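Local coordinates for protein CurF (Lyngbya majuscula, PDB 2Q2X) that probably acts as a decarboxylase of the crotonase (enoyl-CoA hydratase/isomerase) superfamily in curacin biosynthesis, at residues N11-I16 against Y48-L53; H37-V42 against G84-C89; A124-K129 against G158-G163. One frame throughout, in Å; residues are numbered along the deposited sequence.

Contact 1 (N11-I16 against Y48-L53)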
loop_
_atom_site.group_PDB
_atom_site.type_symbol
_atom_site.label_atom_id
_atom_site.label_comp_id
_atom_site.label_asym_id
_atom_site.label_seq_id
_atom_site.Cartn_x
_atom_site.Cartn_y
_atom_site.Cartn_z
ATOM N N ASN A 11 25.749 -13.988 18.042
ATOM C CA ASN A 11 24.475 -13.513 18.592
ATOM C C ASN A 11 23.267 -14.148 17.908
ATOM O O ASN A 11 22.197 -13.540 17.827
ATOM C CB ASN A 11 24.385 -11.977 18.563
ATOM C CG ASN A 11 25.353 -11.313 19.534
ATOM O OD1 ASN A 11 25.612 -11.828 20.622
ATOM N ND2 ASN A 11 25.895 -10.167 19.137
ATOM N N GLY A 12 23.446 -15.376 17.426
ATOM C CA GLY A 12 22.370 -16.124 16.791
ATOM C C GLY A 12 22.073 -15.713 15.357
ATOM O O GLY A 12 21.123 -16.203 14.763
ATOM N N VAL A 13 22.878 -14.803 14.812
ATOM C CA VAL A 13 22.776 -14.409 13.417
ATOM C C VAL A 13 23.623 -15.346 12.569
ATOM O O VAL A 13 24.824 -15.484 12.791
ATOM C CB VAL A 13 23.205 -12.948 13.186
ATOM C CG1 VAL A 13 23.032 -12.557 11.716
ATOM C CG2 VAL A 13 22.401 -11.993 14.071
ATOM N N VAL A 14 22.978 -16.009 11.611
ATOM C CA VAL A 14 23.691 -16.850 10.649
ATOM C C VAL A 14 23.559 -16.340 9.214
ATOM O O VAL A 14 22.661 -15.547 8.898
ATOM C CB VAL A 14 23.283 -18.339 10.735
ATOM C CG1 VAL A 14 23.650 -18.898 12.067
ATOM C CG2 VAL A 14 21.800 -18.548 10.432
ATOM N N GLN A 15 24.476 -16.794 8.359
ATOM C CA GLN A 15 24.501 -16.422 6.949
ATOM C C GLN A 15 24.444 -17.678 6.078
ATOM O O GLN A 15 25.173 -18.650 6.317
ATOM C CB GLN A 15 25.755 -15.596 6.633
ATOM C CG GLN A 15 25.811 -15.017 5.222
ATOM C CD GLN A 15 27.087 -14.216 4.968
ATOM O OE1 GLN A 15 27.290 -13.146 5.548
ATOM N NE2 GLN A 15 27.944 -14.726 4.085
ATOM N N ILE A 16 23.547 -17.658 5.090
ATOM C CA ILE A 16 23.470 -18.705 4.071
ATOM C C ILE A 16 23.957 -18.092 2.767
ATOM O O ILE A 16 23.342 -17.168 2.228
ATOM C CB ILE A 16 22.046 -19.294 3.927
ATOM C CG1 ILE A 16 21.701 -20.134 5.159
ATOM C CG2 ILE A 16 21.921 -20.136 2.633
ATOM C CD1 ILE A 16 20.249 -20.595 5.236
ATOM N N TYR A 48 19.491 -20.173 16.811
ATOM C CA TYR A 48 19.554 -19.147 15.769
ATOM C C TYR A 48 18.364 -18.186 15.815
ATOM O O TYR A 48 17.235 -18.596 16.099
ATOM C CB TYR A 48 19.643 -19.784 14.385
ATOM C CG TYR A 48 20.890 -20.594 14.137
ATOM C CD1 TYR A 48 22.076 -20.339 14.834
ATOM C CD2 TYR A 48 20.897 -21.598 13.175
ATOM C CE1 TYR A 48 23.225 -21.091 14.599
ATOM C CE2 TYR A 48 22.040 -22.348 12.927
ATOM C CZ TYR A 48 23.198 -22.088 13.638
ATOM O OH TYR A 48 24.323 -22.834 13.378
ATOM N N LYS A 49 18.637 -16.918 15.511
ATOM C CA LYS A 49 17.652 -15.840 15.587
ATOM C C LYS A 49 17.366 -15.143 14.252
ATOM O O LYS A 49 16.244 -14.705 14.012
ATOM C CB LYS A 49 18.112 -14.779 16.586
ATOM C CG LYS A 49 17.973 -15.165 18.041
ATOM C CD LYS A 49 18.261 -13.950 18.869
ATOM C CE LYS A 49 18.013 -14.184 20.338
ATOM N NZ LYS A 49 18.514 -12.998 21.058
ATOM N N VAL A 50 18.389 -15.006 13.411
ATOM C CA VAL A 50 18.258 -14.318 12.123
ATOM C C VAL A 50 19.101 -15.035 11.069
ATOM O O VAL A 50 20.233 -15.453 11.354
ATOM C CB VAL A 50 18.688 -12.803 12.223
ATOM C CG1 VAL A 50 18.651 -12.100 10.860
ATOM C CG2 VAL A 50 17.833 -12.049 13.214
ATOM N N VAL A 51 18.541 -15.199 9.862
ATOM C CA VAL A 51 19.331 -15.634 8.702
ATOM C C VAL A 51 19.463 -14.542 7.645
ATOM O O VAL A 51 18.515 -13.833 7.329
ATOM C CB VAL A 51 18.920 -17.048 8.116
ATOM C CG1 VAL A 51 17.597 -17.527 8.642
ATOM C CG2 VAL A 51 18.982 -17.098 6.588
ATOM N N ILE A 52 20.687 -14.376 7.164
ATOM C CA ILE A 52 20.979 -13.512 6.042
ATOM C C ILE A 52 21.264 -14.420 4.866
ATOM O O ILE A 52 22.201 -15.221 4.902
ATOM C CB ILE A 52 22.200 -12.612 6.324
ATOM C CG1 ILE A 52 21.924 -11.763 7.580
ATOM C CG2 ILE A 52 22.485 -11.694 5.131
ATOM C CD1 ILE A 52 23.181 -11.298 8.290
ATOM N N LEU A 53 20.425 -14.311 3.844
ATOM C CA LEU A 53 20.569 -15.087 2.623
ATOM C C LEU A 53 21.229 -14.187 1.582
ATOM O O LEU A 53 20.778 -13.070 1.348
ATOM C CB LEU A 53 19.199 -15.575 2.137
ATOM C CG LEU A 53 19.120 -16.374 0.820
ATOM C CD1 LEU A 53 19.948 -17.673 0.900
ATOM C CD2 LEU A 53 17.689 -16.683 0.432
HETATM O O HOH W 1 21.268 -13.081 20.845
#
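Val-14 lays its CG1 methyl over the ring of Tyr-48. Strands 13-18 and 50-54 are parallel neighbours in the main sheet of the crotonase fold, linked through helix 29-44 as a beta-alpha-beta crossover. Hydrogen bonds from Val-14 N to Val-50 O, Ile-52 N to Val-14 O and Ile-16 N to Ile-52 O pair them. Val-14 CG1 stands 3.4 Å from the centroid of the Tyr-48 ring and 15° off its normal, a CH-pi contact. The two side chains meet at about a right angle. With chi1 at -63°, CG1 of Val-14 is anti to the carbonyl carbon and takes the ring, while CG2 turns to Val-51. The Tyr-48 hydroxyl is hydrogen-bonded to Glu-8 OE2. A leucine in place of Tyr-48 would probably leave Glu-8 without this partner and Val-14 CG1 without its flat support. On the same sheet face, Ile-16 CG2 meets Leu-53 CD1 at 3.6 Å. On the other, beneath helix 178-192, Val-13 CG1 touches Ile-52 CD1 at 3.7 Å. Gly-12 O takes two N-H groups from one face of its carbonyl plane: a nearly straight hydrogen bond of 2.7 Å from Lys-49 N and a longer one, 3.3 Å, from Val-50 N.

Contact 2 (H37-V42 against G84-C89)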
loop_
_atom_site.group_PDB
_atom_site.type_symbol
_atom_site.label_atom_id
_atom_site.label_comp_id
_atom_site.label_asym_id
_atom_site.label_seq_id
_atom_site.Cartn_x
_atom_site.Cartn_y
_atom_site.Cartn_z
ATOM N N HIS A 37 19.235 -28.073 2.389
ATOM C CA HIS A 37 20.102 -28.548 3.466
ATOM C C HIS A 37 20.339 -27.455 4.505
ATOM O O HIS A 37 20.098 -27.661 5.693
ATOM C CB HIS A 37 21.437 -29.075 2.923
ATOM C CG HIS A 37 22.475 -29.300 3.986
ATOM N ND1 HIS A 37 22.357 -30.281 4.948
ATOM C CD2 HIS A 37 23.639 -28.655 4.247
ATOM C CE1 HIS A 37 23.402 -30.230 5.755
ATOM N NE2 HIS A 37 24.195 -29.253 5.351
ATOM N N CYS A 38 20.809 -26.299 4.048
ATOM C CA CYS A 38 21.091 -25.186 4.940
ATOM C C CYS A 38 19.874 -24.709 5.727
ATOM O O CYS A 38 19.998 -24.365 6.893
ATOM C CB CYS A 38 21.741 -24.043 4.179
ATOM S SG CYS A 38 23.432 -24.442 3.708
ATOM N N PHE A 39 18.700 -24.714 5.105
ATOM C CA PHE A 39 17.494 -24.289 5.805
ATOM C C PHE A 39 16.972 -25.342 6.791
ATOM O O PHE A 39 16.416 -24.989 7.836
ATOM C CB PHE A 39 16.414 -23.774 4.835
ATOM C CG PHE A 39 16.601 -22.324 4.433
ATOM C CD1 PHE A 39 16.255 -21.293 5.313
ATOM C CD2 PHE A 39 17.132 -21.990 3.191
ATOM C CE1 PHE A 39 16.427 -19.958 4.967
ATOM C CE2 PHE A 39 17.310 -20.647 2.819
ATOM C CZ PHE A 39 16.956 -19.624 3.709
ATOM N N SER A 40 17.179 -26.626 6.482
ATOM C CA SER A 40 16.834 -27.686 7.433
ATOM C C SER A 40 17.772 -27.681 8.643
ATOM O O SER A 40 17.345 -27.998 9.753
ATOM C CB SER A 40 16.802 -29.071 6.778
ATOM O OG SER A 40 18.095 -29.644 6.742
ATOM N N VAL A 41 19.039 -27.319 8.428
ATOM C CA VAL A 41 19.986 -27.111 9.539
ATOM C C VAL A 41 19.483 -26.017 10.495
ATOM O O VAL A 41 19.468 -26.197 11.727
ATOM C CB VAL A 41 21.413 -26.790 9.036
ATOM C CG1 VAL A 41 22.338 -26.408 10.195
ATOM C CG2 VAL A 41 21.984 -27.993 8.287
ATOM N N VAL A 42 19.052 -24.902 9.910
ATOM C CA VAL A 42 18.423 -23.814 10.664
ATOM C C VAL A 42 17.220 -24.333 11.463
ATOM O O VAL A 42 17.100 -24.046 12.651
ATOM C CB VAL A 42 18.069 -22.614 9.734
ATOM C CG1 VAL A 42 17.271 -21.547 10.469
ATOM C CG2 VAL A 42 19.344 -22.014 9.156
ATOM N N GLY A 84 8.544 -22.558 0.047
ATOM C CA GLY A 84 8.515 -23.226 1.352
ATOM C C GLY A 84 9.746 -22.985 2.211
ATOM O O GLY A 84 9.628 -22.713 3.407
ATOM N N LEU A 85 10.926 -23.062 1.595
ATOM C CA LEU A 85 12.199 -22.878 2.296
ATOM C C LEU A 85 12.311 -21.559 3.019
ATOM O O LEU A 85 12.874 -21.490 4.117
ATOM C CB LEU A 85 13.367 -22.991 1.321
ATOM C CG LEU A 85 13.569 -24.374 0.726
ATOM C CD1 LEU A 85 14.816 -24.349 -0.144
ATOM C CD2 LEU A 85 13.669 -25.412 1.856
ATOM N N ILE A 86 11.808 -20.507 2.383
ATOM C CA ILE A 86 11.836 -19.184 2.974
ATOM C C ILE A 86 10.628 -19.042 3.882
ATOM O O ILE A 86 10.761 -18.668 5.040
ATOM C CB ILE A 86 11.807 -18.056 1.904
ATOM C CG1 ILE A 86 12.844 -18.289 0.785
ATOM C CG2 ILE A 86 11.923 -16.679 2.572
ATOM C CD1 ILE A 86 14.313 -18.461 1.227
ATOM N N LEU A 87 9.457 -19.381 3.350
ATOM C CA LEU A 87 8.199 -19.170 4.057
ATOM C C LEU A 87 8.005 -20.005 5.321
ATOM O O LEU A 87 7.372 -19.548 6.262
ATOM C CB LEU A 87 7.000 -19.301 3.108
ATOM C CG LEU A 87 6.911 -18.166 2.082
ATOM C CD1 LEU A 87 5.659 -18.341 1.280
ATOM C CD2 LEU A 87 6.927 -16.764 2.724
ATOM N N ASP A 88 8.565 -21.208 5.344
ATOM C CA ASP A 88 8.433 -22.082 6.511
ATOM C C ASP A 88 9.558 -21.954 7.555
ATOM O O ASP A 88 9.502 -22.578 8.624
ATOM C CB ASP A 88 8.218 -23.523 6.061
ATOM C CG ASP A 88 6.934 -23.682 5.247
ATOM O OD1 ASP A 88 6.005 -22.851 5.415
ATOM O OD2 ASP A 88 6.863 -24.622 4.433
ATOM N N CYS A 89 10.558 -21.132 7.247
ATOM C CA CYS A 89 11.610 -20.777 8.206
ATOM C C CYS A 89 11.019 -19.987 9.372
ATOM O O CYS A 89 10.355 -18.963 9.155
ATOM C CB CYS A 89 12.682 -19.944 7.511
ATOM S SG CYS A 89 14.108 -19.578 8.546
#
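The backbones of 37-42 and 84-89 come nearest at Phe-39 and Leu-85, whose CA atoms are 6.5 Å apart. This is helix-to-helix packing in the crotonase fold. Helix 29-44 meets the end of helix 83-87 and the turn that follows it. Phe-39 is the centre of the contact, and its ring is touched in three ways. Over one face, offset toward the rim, lies the backbone oxygen of Leu-85, with Leu-85 O 3.6 Å from Phe-39 CD1. Obliquely at the far end of the ring comes Ile-86 CD1, 3.8 Å from Phe-39 CZ. The CB of Ile-86 points away from helix 29-44, but chi2 of -56° bends the chain so that CD1 returns to the ring. At the edge stands the sulfur of Cys-89, 5.4 Å from the Phe-39 centroid and 82° off the ring normal, a sulfur-aromatic contact. Phe-39 and Ile-86 also both rest on Ile-93 of strand 93-97, so the pair is seated on the main sheet. Val-42, one turn after Phe-39, packs on Ile-91 and on the same sulfur. SG of Cys-89, anti to its own backbone N, reaches to 4.2 Å from Val-42 CG1.

Contact 3 (A124-K129 against G158-G163)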
loop_
_atom_site.group_PDB
_atom_site.type_symbol
_atom_site.label_atom_id
_atom_site.label_comp_id
_atom_site.label_asym_id
_atom_site.label_seq_id
_atom_site.Cartn_x
_atom_site.Cartn_y
_atom_site.Cartn_z
ATOM N N ALA A 124 14.537 -8.439 -11.997
ATOM C CA ALA A 124 13.451 -8.672 -12.957
ATOM C C ALA A 124 12.504 -9.820 -12.563
ATOM O O ALA A 124 12.954 -10.824 -12.066
ATOM C CB ALA A 124 14.044 -8.961 -14.350
ATOM N N THR A 125 11.200 -9.641 -12.777
ATOM C CA THR A 125 10.290 -10.786 -12.839
ATOM C C THR A 125 10.167 -11.091 -14.317
ATOM O O THR A 125 9.333 -10.493 -15.006
ATOM C CB THR A 125 8.881 -10.534 -12.203
ATOM O OG1 THR A 125 8.340 -9.293 -12.658
ATOM C CG2 THR A 125 8.989 -10.499 -10.706
ATOM N N ASN A 126 11.034 -12.016 -14.746
ATOM C CA ASN A 126 11.369 -12.442 -16.114
ATOM C C ASN A 126 10.254 -13.036 -16.989
ATOM O O ASN A 126 10.266 -12.919 -18.221
ATOM C CB ASN A 126 12.396 -13.574 -15.975
ATOM C CG ASN A 126 13.799 -13.127 -16.227
ATOM O OD1 ASN A 126 14.054 -11.950 -16.475
ATOM N ND2 ASN A 126 14.735 -14.070 -16.165
ATOM N N PHE A 127 9.321 -13.711 -16.341
ATOM C CA PHE A 127 8.312 -14.516 -17.017
ATOM C C PHE A 127 7.773 -13.947 -18.322
ATOM O O PHE A 127 7.849 -14.593 -19.365
ATOM C CB PHE A 127 7.183 -14.820 -16.033
ATOM C CG PHE A 127 7.682 -15.231 -14.686
ATOM C CD1 PHE A 127 8.336 -16.437 -14.513
ATOM C CD2 PHE A 127 7.513 -14.399 -13.586
ATOM C CE1 PHE A 127 8.805 -16.819 -13.252
ATOM C CE2 PHE A 127 7.970 -14.779 -12.326
ATOM C CZ PHE A 127 8.612 -15.982 -12.161
HETATM N N MSE A 128 7.217 -12.744 -18.268
HETATM C CA MSE A 128 6.631 -12.139 -19.450
HETATM C C MSE A 128 7.653 -11.683 -20.492
HETATM O O MSE A 128 7.287 -11.390 -21.611
HETATM C CB MSE A 128 5.665 -11.011 -19.085
HETATM C CG MSE A 128 4.364 -11.504 -18.451
HETATM SE SE MSE A 128 3.157 -12.389 -19.731
HETATM C CE MSE A 128 2.293 -10.831 -20.453
ATOM N N LYS A 129 8.930 -11.637 -20.138
ATOM C CA LYS A 129 9.956 -11.413 -21.164
ATOM C C LYS A 129 9.861 -12.550 -22.204
ATOM O O LYS A 129 9.983 -12.312 -23.406
ATOM C CB LYS A 129 11.354 -11.372 -20.549
ATOM C CG LYS A 129 12.423 -10.809 -21.472
ATOM C CD LYS A 129 13.814 -10.984 -20.869
ATOM C CE LYS A 129 14.847 -10.133 -21.618
ATOM N NZ LYS A 129 16.136 -9.960 -20.874
ATOM N N GLY A 158 8.232 -7.850 -17.799
ATOM C CA GLY A 158 9.298 -8.824 -17.591
ATOM C C GLY A 158 10.674 -8.178 -17.650
ATOM O O GLY A 158 11.712 -8.853 -17.532
ATOM N N GLU A 159 10.687 -6.862 -17.815
ATOM C CA GLU A 159 11.931 -6.136 -18.068
ATOM C C GLU A 159 12.856 -5.998 -16.868
ATOM O O GLU A 159 12.445 -6.219 -15.714
ATOM C CB GLU A 159 11.624 -4.776 -18.674
ATOM C CG GLU A 159 11.163 -4.862 -20.108
ATOM C CD GLU A 159 11.053 -3.498 -20.769
ATOM O OE1 GLU A 159 11.001 -3.452 -22.018
ATOM O OE2 GLU A 159 11.027 -2.477 -20.046
ATOM N N ASN A 160 14.107 -5.620 -17.160
ATOM C CA ASN A 160 15.177 -5.504 -16.181
ATOM C C ASN A 160 15.273 -4.100 -15.580
ATOM O O ASN A 160 15.240 -3.117 -16.318
ATOM C CB ASN A 160 16.523 -5.883 -16.818
ATOM C CG ASN A 160 16.567 -7.335 -17.299
ATOM O OD1 ASN A 160 15.896 -8.212 -16.752
ATOM N ND2 ASN A 160 17.371 -7.590 -18.316
ATOM N N TYR A 161 15.411 -4.033 -14.249
ATOM C CA TYR A 161 15.497 -2.769 -13.480
ATOM C C TYR A 161 16.730 -2.763 -12.602
ATOM O O TYR A 161 16.931 -3.673 -11.797
ATOM C CB TYR A 161 14.282 -2.591 -12.568
ATOM C CG TYR A 161 12.977 -2.486 -13.289
ATOM C CD1 TYR A 161 12.385 -1.257 -13.512
ATOM C CD2 TYR A 161 12.331 -3.624 -13.761
ATOM C CE1 TYR A 161 11.192 -1.165 -14.185
ATOM C CE2 TYR A 161 11.143 -3.539 -14.429
ATOM C CZ TYR A 161 10.581 -2.311 -14.639
ATOM O OH TYR A 161 9.396 -2.237 -15.301
ATOM N N ARG A 162 17.556 -1.730 -12.736
ATOM C CA ARG A 162 18.710 -1.573 -11.864
ATOM C C ARG A 162 18.179 -1.208 -10.491
ATOM O O ARG A 162 17.159 -0.550 -10.392
ATOM C CB ARG A 162 19.654 -0.466 -12.374
ATOM C CG ARG A 162 20.548 -0.878 -13.529
ATOM C CD ARG A 162 21.600 0.181 -13.875
ATOM N NE ARG A 162 21.124 1.547 -13.658
ATOM C CZ ARG A 162 20.489 2.287 -14.563
ATOM N NH1 ARG A 162 20.250 1.807 -15.779
ATOM N NH2 ARG A 162 20.095 3.517 -14.249
ATOM N N GLY A 163 18.861 -1.659 -9.442
ATOM C CA GLY A 163 18.556 -1.226 -8.070
ATOM C C GLY A 163 18.233 0.258 -7.965
ATOM O O GLY A 163 17.177 0.634 -7.426
HETATM O O HOH W 2 10.400 -7.305 -14.302
#
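This is a close backbone packing of two loops, partly buried, beside the small three-stranded sheet of the chain. Segment 124-129 leaves strand 122-124 and enters a 3-10 turn. Segment 158-163 comes out of helix 148-157 and leads into strand 161-162, which runs antiparallel to strand 122-124. Gly-158 packs closely against the other segment. Its CA lies 3.1 Å from Thr-125 O, in a CA-H...O contact with an angle of 161° at the hydrogen. The residue has positive phi (75°), and any side chain here would run into the backbone of Met-128 and Lys-129. That backbone is closed into its turn by Lys-129 N, 2.7 Å from Asn-126 O. A water bridges the two loops. It accepts from Thr-125 N at 2.9 Å and donates to Glu-159 O at 2.7 Å. Few side chains meet. Asn-160 CG is anti to the carbonyl carbon (chi1 -62°), and its OD1 comes to 3.1 Å from Ala-124 CB. Lys-129 reaches across with an extended chain, at about a right angle to Asn-160. Its NZ is 3.7 Å from Asn-160 ND2, an approach of two donors and not a hydrogen bond; its polar partner is Glu-242, in a long, weak ion pair. Met-128 and Glu-159 also pack on Ser-195 and Lys-194 of a neighbouring subunit, so the loops lie next to a subunit interface. The arrangement belongs to the second, smaller sheet of the crotonase fold, with a positive-phi glycine where the chain leaves a helix and turns into a strand.

How the contacts relate
Contacts 1 and 2 belong to one core. Helix 29-44 of contact 2 is the crossover between the two strands of contact 1. Ile-16 touches Phe-39 and Cys-38, Leu-53 touches Ile-86, and Val-51 touches Cys-89. Their segments alternate along the chain. Contact 3 lies on the opposite side of the chain's centre, with about 29 Å between its centre and that of contact 1. It is only partly buried and borders another subunit. The chemistry follows the place. Contact 1 combines strand hydrogen bonds with apolar side chains. Contact 2 is packing round one ring, by side chains and one backbone oxygen. Contact 3 relies on close backbone approach and a bridging water.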